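Long-range contacts in flagellar hook associated protein type 3 FlgL (Legionella pneumophila subsp. pneumophila, PDB 5YTI), which probably serves as a structural junction protein of the bacterial flagellum, helping to connect the hook to the flagellin filament: residues S137-L142 with N157-Q162; D123-K128 with Q144-N149; V182-P187 with N293-S298. All coordinates share one frame; numbering follows the deposited sequence.

Interaction 1: residues S137-L142 with N157-Q162; sequences SGSKSL and NGDSTQ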
loop_
_atom_site.group_PDB
_atom_site.type_symbol
_atom_site.label_atom_id
_atom_site.label_comp_id
_atom_site.label_asym_id
_atom_site.label_seq_id
_atom_site.Cartn_x
_atom_site.Cartn_y
_atom_site.Cartn_z
ATOM N N SER A 137 5.967 -11.105 14.186
ATOM C CA SER A 137 7.037 -11.697 13.416
ATOM C C SER A 137 6.565 -12.798 12.476
ATOM O O SER A 137 7.330 -13.246 11.621
ATOM C CB SER A 137 8.067 -12.269 14.367
ATOM O OG SER A 137 7.408 -13.056 15.330
ATOM N N GLY A 138 5.318 -13.239 12.619
ATOM C CA GLY A 138 4.797 -14.327 11.783
ATOM C C GLY A 138 5.203 -15.666 12.336
ATOM O O GLY A 138 5.365 -15.806 13.520
ATOM N N SER A 139 5.386 -16.666 11.493
ATOM C CA SER A 139 5.753 -17.987 12.012
ATOM C C SER A 139 7.102 -17.984 12.731
ATOM O O SER A 139 7.367 -18.893 13.502
ATOM C CB SER A 139 5.846 -19.012 10.902
ATOM O OG SER A 139 7.178 -19.043 10.434
ATOM N N LYS A 140 7.964 -17.006 12.452
ATOM C CA LYS A 140 9.309 -16.948 13.058
ATOM C C LYS A 140 9.294 -16.406 14.476
ATOM O O LYS A 140 9.834 -15.346 14.749
ATOM C CB LYS A 140 10.254 -16.124 12.179
ATOM C CG LYS A 140 11.082 -16.977 11.222
ATOM C CD LYS A 140 10.974 -16.525 9.771
ATOM C CE LYS A 140 11.646 -15.186 9.511
ATOM N NZ LYS A 140 13.039 -15.313 9.010
ATOM N N SER A 141 8.709 -17.177 15.381
ATOM C CA SER A 141 8.363 -16.728 16.740
ATOM C C SER A 141 9.461 -16.058 17.625
ATOM O O SER A 141 9.128 -15.290 18.548
ATOM C CB SER A 141 7.789 -17.919 17.513
ATOM O OG SER A 141 7.021 -18.726 16.652
ATOM N N LEU A 142 10.739 -16.364 17.386
ATOM C CA LEU A 142 11.804 -15.881 18.275
ATOM C C LEU A 142 12.785 -14.946 17.550
ATOM O O LEU A 142 13.799 -14.545 18.146
ATOM C CB LEU A 142 12.522 -17.065 18.947
ATOM C CG LEU A 142 11.529 -18.010 19.667
ATOM C CD1 LEU A 142 12.018 -19.454 19.737
ATOM C CD2 LEU A 142 11.133 -17.487 21.056
ATOM N N ASN A 157 12.430 -8.792 9.588
ATOM C CA ASN A 157 13.138 -10.068 9.664
ATOM C C ASN A 157 12.176 -11.213 9.958
ATOM O O ASN A 157 12.590 -12.356 10.158
ATOM C CB ASN A 157 14.250 -10.017 10.735
ATOM C CG ASN A 157 15.137 -8.802 10.587
ATOM O OD1 ASN A 157 15.220 -7.993 11.506
ATOM N ND2 ASN A 157 15.777 -8.643 9.415
ATOM N N GLY A 158 10.892 -10.906 9.987
ATOM C CA GLY A 158 9.899 -11.952 10.122
ATOM C C GLY A 158 9.536 -12.518 8.762
ATOM O O GLY A 158 10.322 -12.397 7.796
ATOM N N ASP A 159 8.351 -13.156 8.716
ATOM C CA ASP A 159 7.687 -13.606 7.463
ATOM C C ASP A 159 6.223 -13.145 7.437
ATOM O O ASP A 159 5.731 -12.491 8.393
ATOM C CB ASP A 159 7.796 -15.140 7.249
ATOM C CG ASP A 159 6.965 -15.962 8.246
ATOM O OD1 ASP A 159 5.929 -15.467 8.708
ATOM O OD2 ASP A 159 7.334 -17.121 8.559
ATOM N N SER A 160 5.528 -13.475 6.349
ATOM C CA SER A 160 4.110 -13.138 6.257
ATOM C C SER A 160 3.139 -14.257 6.660
ATOM O O SER A 160 2.087 -14.305 6.087
ATOM C CB SER A 160 3.775 -12.693 4.826
ATOM O OG SER A 160 4.626 -11.655 4.374
ATOM N N THR A 161 3.448 -15.123 7.629
ATOM C CA THR A 161 2.632 -16.320 7.867
ATOM C C THR A 161 1.764 -16.296 9.118
ATOM O O THR A 161 2.250 -16.255 10.246
ATOM C CB THR A 161 3.505 -17.591 7.862
ATOM O OG1 THR A 161 4.024 -17.770 6.548
ATOM C CG2 THR A 161 2.716 -18.850 8.238
ATOM N N GLN A 162 0.457 -16.381 8.895
ATOM C CA GLN A 162 -0.544 -16.346 9.973
ATOM C C GLN A 162 -0.888 -17.749 10.493
ATOM O O GLN A 162 -1.106 -18.685 9.728
ATOM C CB GLN A 162 -1.836 -15.644 9.490
ATOM C CG GLN A 162 -1.687 -14.156 9.193
ATOM C CD GLN A 162 -2.986 -13.454 8.764
ATOM O OE1 GLN A 162 -3.529 -13.726 7.676
ATOM N NE2 GLN A 162 -3.472 -12.523 9.606
#
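An Asx turn at D159 forms the centre of this contact between two loops, and its carboxylate holds the backbone and side chain of S139. With CG between its own backbone N and carbonyl carbon (chi1 69°), D159 turns its carboxylate to S139. D159 OD1 accepts from S139 N at 3.1 Å. It also accepts from T161 N, two residues after D159, at 2.7 Å, which closes the turn. These N-H groups come to OD1 from opposite faces of the carboxylate plane, S139 N from the syn side and T161 N from well above the plane. D159 OD2 takes the S139 hydroxyl on its syn lone pair, S139 OG 2.7 Å away. Both oxygens of this buried aspartate are thus engaged by S139, and the backbone adds a third link, D159 N to S137 O at 3.1 Å. The loop following helix 104-125 is in this way tied to the loop following strand 154-156, the second strand of a small antiparallel hairpin. G138 CA lies 3.5 Å from both D159 OD1 and T161 O, where a CB would run into D159 OD1. K140, bent along its chain, reaches the N157 end of 157-162, K140 CE 3.1 Å from N157 O, while K140 CD passes D159 OD2 at 3.9 Å. Alongside, the CB atoms of S139 and T161 meet, and K140, D159 and T161 also pack against the second subunit.

Interaction 2: residues D123-K128 with Q144-N149; sequences DYANTK and QPVSLN
N126, the first residue beyond helix 104-125 to leave helical geometry, grips V146 with both ends of its side-chain amide. From CB, chi1 of -68° sets CG anti to the carbonyl carbon, and N126 CG lies 3.4 Å from V146 O. N126 OD1 accepts from V146 N at 2.8 Å, the N-H pointing nearly straight (161°) and lying in the plane of the side-chain carbonyl. N126 ND2 gives a hydrogen to V146 O at 2.9 Å, meeting a lone pair of that oxygen; V146 O lies slightly out of the N126 amide plane. The amide of Q144 stacks on that of N126, the planes 22° apart, with Q144 CG 3.8 Å from N126 OD1. P145 CG lies against both oxygens, N126 OD1 and A125 O, 3.2 Å from the latter. A125 CB touches V146 CG2 at 3.8 Å, an apolar pair that F297 of helix 296-307 also covers. P145 and S147 bond through their backbones to N157 and V155, on the other side from N126. The N126 amide therefore copies the paired N-H and C=O of a neighbouring strand, docking a helix C-terminus on the edge of the antiparallel hairpin formed by strands 146-148 and 154-156.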
loop_
_atom_site.group_PDB
_atom_site.type_symbol
_atom_site.label_atom_id
_atom_site.label_comp_id
_atom_site.label_asym_id
_atom_site.label_seq_id
_atom_site.Cartn_x
_atom_site.Cartn_y
_atom_site.Cartn_z
ATOM N N ASP A 123 9.212 -0.255 19.543
ATOM C CA ASP A 123 9.012 -1.090 20.717
ATOM C C ASP A 123 7.714 -1.849 20.450
ATOM O O ASP A 123 7.663 -3.069 20.631
ATOM C CB ASP A 123 8.924 -0.265 22.025
ATOM C CG ASP A 123 10.289 0.336 22.479
ATOM O OD1 ASP A 123 11.284 0.144 21.754
ATOM O OD2 ASP A 123 10.369 0.995 23.558
ATOM N N TYR A 124 6.689 -1.139 19.955
ATOM C CA TYR A 124 5.387 -1.768 19.661
ATOM C C TYR A 124 5.529 -2.824 18.576
ATOM O O TYR A 124 4.985 -3.923 18.681
ATOM C CB TYR A 124 4.330 -0.734 19.255
ATOM C CG TYR A 124 4.057 0.381 20.268
ATOM C CD1 TYR A 124 4.117 0.159 21.643
ATOM C CD2 TYR A 124 3.701 1.639 19.842
ATOM C CE1 TYR A 124 3.859 1.164 22.563
ATOM C CE2 TYR A 124 3.437 2.653 20.747
ATOM C CZ TYR A 124 3.518 2.414 22.107
ATOM O OH TYR A 124 3.264 3.446 22.977
ATOM N N ALA A 125 6.283 -2.512 17.538
ATOM C CA ALA A 125 6.474 -3.488 16.481
ATOM C C ALA A 125 7.215 -4.705 17.002
ATOM O O ALA A 125 7.039 -5.810 16.499
ATOM C CB ALA A 125 7.231 -2.876 15.328
ATOM N N ASN A 126 8.054 -4.506 18.010
ATOM C CA ASN A 126 8.896 -5.593 18.503
ATOM C C ASN A 126 8.371 -6.160 19.828
ATOM O O ASN A 126 9.123 -6.793 20.596
ATOM C CB ASN A 126 10.351 -5.120 18.650
ATOM C CG ASN A 126 11.011 -4.835 17.320
ATOM O OD1 ASN A 126 10.833 -5.564 16.355
ATOM N ND2 ASN A 126 11.772 -3.766 17.260
ATOM N N THR A 127 7.087 -5.946 20.097
ATOM C CA THR A 127 6.482 -6.474 21.304
ATOM C C THR A 127 6.452 -7.992 21.345
ATOM O O THR A 127 6.171 -8.655 20.320
ATOM C CB THR A 127 5.024 -6.076 21.412
ATOM O OG1 THR A 127 4.913 -4.668 21.299
ATOM C CG2 THR A 127 4.482 -6.514 22.727
ATOM N N LYS A 128 6.696 -8.527 22.546
ATOM C CA LYS A 128 6.507 -9.944 22.831
ATOM C C LYS A 128 5.117 -10.169 23.431
ATOM O O LYS A 128 4.642 -9.356 24.226
ATOM C CB LYS A 128 7.587 -10.440 23.778
ATOM C CG LYS A 128 8.982 -10.294 23.203
ATOM C CD LYS A 128 10.042 -10.740 24.202
ATOM C CE LYS A 128 11.416 -10.895 23.552
ATOM N NZ LYS A 128 12.348 -11.758 24.349
ATOM N N GLN A 144 13.378 -11.154 16.182
ATOM C CA GLN A 144 12.888 -9.806 16.430
ATOM C C GLN A 144 12.416 -9.282 15.083
ATOM O O GLN A 144 13.126 -9.396 14.076
ATOM C CB GLN A 144 14.014 -8.923 17.006
ATOM C CG GLN A 144 13.562 -7.698 17.806
ATOM C CD GLN A 144 14.672 -6.682 18.073
ATOM O OE1 GLN A 144 15.222 -6.095 17.154
ATOM N NE2 GLN A 144 14.978 -6.454 19.337
ATOM N N PRO A 145 11.188 -8.765 15.026
ATOM C CA PRO A 145 10.662 -8.479 13.686
ATOM C C PRO A 145 11.298 -7.298 12.963
ATOM O O PRO A 145 11.585 -7.411 11.779
ATOM C CB PRO A 145 9.161 -8.239 13.928
ATOM C CG PRO A 145 8.995 -8.103 15.397
ATOM C CD PRO A 145 10.120 -8.870 16.028
ATOM N N VAL A 146 11.496 -6.176 13.664
ATOM C CA VAL A 146 12.004 -4.952 13.053
ATOM C C VAL A 146 13.301 -4.478 13.684
ATOM O O VAL A 146 13.362 -4.251 14.912
ATOM C CB VAL A 146 10.989 -3.819 13.171
ATOM C CG1 VAL A 146 11.389 -2.658 12.269
ATOM C CG2 VAL A 146 9.606 -4.309 12.775
ATOM N N SER A 147 14.322 -4.333 12.829
ATOM C CA SER A 147 15.635 -3.813 13.216
ATOM C C SER A 147 16.184 -2.888 12.127
ATOM O O SER A 147 15.581 -2.762 11.066
ATOM C CB SER A 147 16.613 -4.955 13.431
ATOM O OG SER A 147 16.926 -5.588 12.198
ATOM N N LEU A 148 17.342 -2.279 12.378
ATOM C CA LEU A 148 17.948 -1.315 11.456
ATOM C C LEU A 148 19.336 -1.749 10.958
ATOM O O LEU A 148 20.306 -1.673 11.706
ATOM C CB LEU A 148 18.010 0.051 12.165
ATOM C CG LEU A 148 19.172 1.048 11.964
ATOM C CD1 LEU A 148 18.648 2.444 11.612
ATOM C CD2 LEU A 148 20.084 1.100 13.199
ATOM N N ASN A 149 19.454 -2.197 9.708
ATOM C CA ASN A 149 20.778 -2.601 9.217
ATOM C C ASN A 149 21.759 -1.399 9.248
ATOM O O ASN A 149 21.375 -0.269 9.612
ATOM C CB ASN A 149 20.727 -3.313 7.841
ATOM C CG ASN A 149 20.085 -2.481 6.733
ATOM O OD1 ASN A 149 19.816 -1.292 6.890
ATOM N ND2 ASN A 149 19.854 -3.125 5.578
#

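Interaction 3: residues V182-P187 with N293-S298; sequences VFMRIP and NESIFS
F183 and F297 lie at the apolar centre, their ring planes near parallel (18°) but slid so far apart, with centroids 5.8 Å from each other, that they barely overlap. F297 CE2 reaches F183 CB at 3.8 Å. Selenomethionine M184, its chain bent at chi2 and chi3, brings SE to the edge of the F297 ring, in its plane, M184 SE 3.8 Å from F297 CE2: a Met-aromatic contact. On another flank I296 CD1 lies 3.7 Å from F183 CD1, and I296 CG1 3.6 Å from I186 CD1. Outward from this core the backbones join. F183 O accepts from I296 N at 3.1 Å, nearly along the C=O axis, and I186 O accepts from E294 N at 3.0 Å. S295 is the N-cap of helix 296-307, S295 OG held between backbone N and carbonyl carbon (chi1 59°) and accepting from S298 N at 3.2 Å. At the polar edge the side chains of R185 and N293 cross at about a right angle, R185 CB against the amide carbon of N293. R185 forms a salt bridge with D180 of the second subunit, and N293 ND2 a hydrogen bond with N181 of that subunit. The end of helix 179-184 meets the start of helix 296-307, with a single beta bridge, P187 to N293, beside them; helix 104-125 flanks F183, I296 and F297, helix 49-96 V182 and I296, and helix 316-374 I186.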
loop_
_atom_site.group_PDB
_atom_site.type_symbol
_atom_site.label_atom_id
_atom_site.label_comp_id
_atom_site.label_asym_id
_atom_site.label_seq_id
_atom_site.Cartn_x
_atom_site.Cartn_y
_atom_site.Cartn_z
ATOM N N VAL A 182 1.518 -4.908 8.897
ATOM C CA VAL A 182 1.110 -3.831 9.805
ATOM C C VAL A 182 1.958 -2.569 9.692
ATOM O O VAL A 182 1.419 -1.485 9.631
ATOM C CB VAL A 182 1.100 -4.286 11.264
ATOM C CG1 VAL A 182 0.735 -3.119 12.156
ATOM C CG2 VAL A 182 0.123 -5.426 11.454
ATOM N N PHE A 183 3.275 -2.733 9.611
ATOM C CA PHE A 183 4.200 -1.617 9.711
ATOM C C PHE A 183 4.990 -1.245 8.466
ATOM O O PHE A 183 5.382 -0.100 8.339
ATOM C CB PHE A 183 5.194 -1.912 10.831
ATOM C CG PHE A 183 4.557 -2.053 12.183
ATOM C CD1 PHE A 183 4.245 -0.946 12.923
ATOM C CD2 PHE A 183 4.293 -3.301 12.710
ATOM C CE1 PHE A 183 3.657 -1.075 14.171
ATOM C CE2 PHE A 183 3.709 -3.447 13.956
ATOM C CZ PHE A 183 3.391 -2.332 14.693
HETATM N N MSE A 184 5.249 -2.177 7.554
HETATM C CA MSE A 184 6.231 -1.908 6.485
HETATM C C MSE A 184 5.693 -1.477 5.138
HETATM O O MSE A 184 6.253 -0.590 4.487
HETATM C CB MSE A 184 7.159 -3.087 6.246
HETATM C CG MSE A 184 7.641 -3.729 7.546
HETATM SE SE MSE A 184 9.089 -2.733 8.448
HETATM C CE MSE A 184 10.202 -2.495 6.842
ATOM N N ARG A 185 4.634 -2.099 4.658
ATOM C CA ARG A 185 4.196 -1.808 3.300
ATOM C C ARG A 185 3.001 -0.891 3.328
ATOM O O ARG A 185 1.884 -1.326 3.561
ATOM C CB ARG A 185 3.840 -3.093 2.579
ATOM C CG ARG A 185 4.855 -4.202 2.748
ATOM C CD ARG A 185 6.276 -3.721 2.562
ATOM N NE ARG A 185 7.180 -4.864 2.514
ATOM C CZ ARG A 185 8.466 -4.770 2.204
ATOM N NH1 ARG A 185 9.000 -3.584 1.936
ATOM N NH2 ARG A 185 9.221 -5.858 2.156
ATOM N N ILE A 186 3.263 0.392 3.114
ATOM C CA ILE A 186 2.253 1.444 3.174
ATOM C C ILE A 186 2.692 2.382 2.102
ATOM O O ILE A 186 3.859 2.750 2.052
ATOM C CB ILE A 186 2.298 2.187 4.500
ATOM C CG1 ILE A 186 2.160 1.192 5.631
ATOM C CG2 ILE A 186 1.211 3.232 4.563
ATOM C CD1 ILE A 186 2.012 1.848 6.975
ATOM N N PRO A 187 1.785 2.743 1.212
ATOM C CA PRO A 187 2.317 3.470 0.089
ATOM C C PRO A 187 2.636 4.904 0.479
ATOM O O PRO A 187 1.971 5.527 1.351
ATOM C CB PRO A 187 1.190 3.396 -0.961
ATOM C CG PRO A 187 0.163 2.461 -0.390
ATOM C CD PRO A 187 0.335 2.560 1.102
ATOM N N ASN A 293 6.176 1.215 -1.687
ATOM C CA ASN A 293 6.024 0.774 -0.303
ATOM C C ASN A 293 7.114 1.388 0.573
ATOM O O ASN A 293 8.265 1.495 0.167
ATOM C CB ASN A 293 6.003 -0.748 -0.178
ATOM C CG ASN A 293 4.631 -1.332 -0.484
ATOM O OD1 ASN A 293 3.597 -0.689 -0.233
ATOM N ND2 ASN A 293 4.610 -2.557 -1.040
ATOM N N GLU A 294 6.738 1.821 1.770
ATOM C CA GLU A 294 7.691 2.467 2.657
ATOM C C GLU A 294 7.161 2.424 4.092
ATOM O O GLU A 294 6.034 2.887 4.344
ATOM C CB GLU A 294 7.970 3.913 2.180
ATOM C CG GLU A 294 8.066 4.937 3.313
ATOM C CD GLU A 294 8.683 6.280 2.927
ATOM O OE1 GLU A 294 8.323 6.840 1.886
ATOM O OE2 GLU A 294 9.505 6.812 3.708
ATOM N N SER A 295 7.984 1.889 5.012
ATOM C CA SER A 295 7.613 1.693 6.444
ATOM C C SER A 295 7.201 2.951 7.150
ATOM O O SER A 295 7.635 4.028 6.797
ATOM C CB SER A 295 8.765 1.056 7.258
ATOM O OG SER A 295 9.974 1.818 7.255
ATOM N N ILE A 296 6.356 2.824 8.154
ATOM C CA ILE A 296 6.036 3.983 8.958
ATOM C C ILE A 296 7.337 4.530 9.459
ATOM O O ILE A 296 7.528 5.726 9.561
ATOM C CB ILE A 296 5.246 3.634 10.208
ATOM C CG1 ILE A 296 3.925 3.000 9.839
ATOM C CG2 ILE A 296 4.963 4.877 11.022
ATOM C CD1 ILE A 296 3.470 2.044 10.930
ATOM N N PHE A 297 8.236 3.628 9.794
ATOM C CA PHE A 297 9.489 4.013 10.387
ATOM C C PHE A 297 10.247 5.030 9.553
ATOM O O PHE A 297 10.567 6.098 10.061
ATOM C CB PHE A 297 10.311 2.787 10.662
ATOM C CG PHE A 297 9.540 1.728 11.381
ATOM C CD1 PHE A 297 8.995 1.992 12.617
ATOM C CD2 PHE A 297 9.337 0.478 10.805
ATOM C CE1 PHE A 297 8.284 1.025 13.284
ATOM C CE2 PHE A 297 8.629 -0.495 11.471
ATOM C CZ PHE A 297 8.096 -0.223 12.712
ATOM N N SER A 298 10.525 4.749 8.287
ATOM C CA SER A 298 11.200 5.769 7.491
ATOM C C SER A 298 10.328 7.042 7.350
ATOM O O SER A 298 10.880 8.125 7.331
ATOM C CB SER A 298 11.749 5.240 6.150
ATOM O OG SER A 298 10.730 5.094 5.208
#

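How the interactions relate
From the N terminus, helix 104-125 ends where interaction 2 begins; its partner Q144-N149 closes a loop containing S137-L142, the first segment of interaction 1. N157-Q162 follows, so interactions 1 and 2 cross along the chain. They touch through N157, which probably hydrogen-bonds to S147, with centres about 12 Å apart. Interaction 3 comes later in series and closes a far longer excursion, about a hundred residues that include the five-stranded antiparallel sheet. It meets interaction 2 where F183 packs on A125, and F297 on A125 and V146. Together the contacts tie the hairpin, the long helices and the return from the sheet to one another, while interactions 1 and 3 both touch the second subunit.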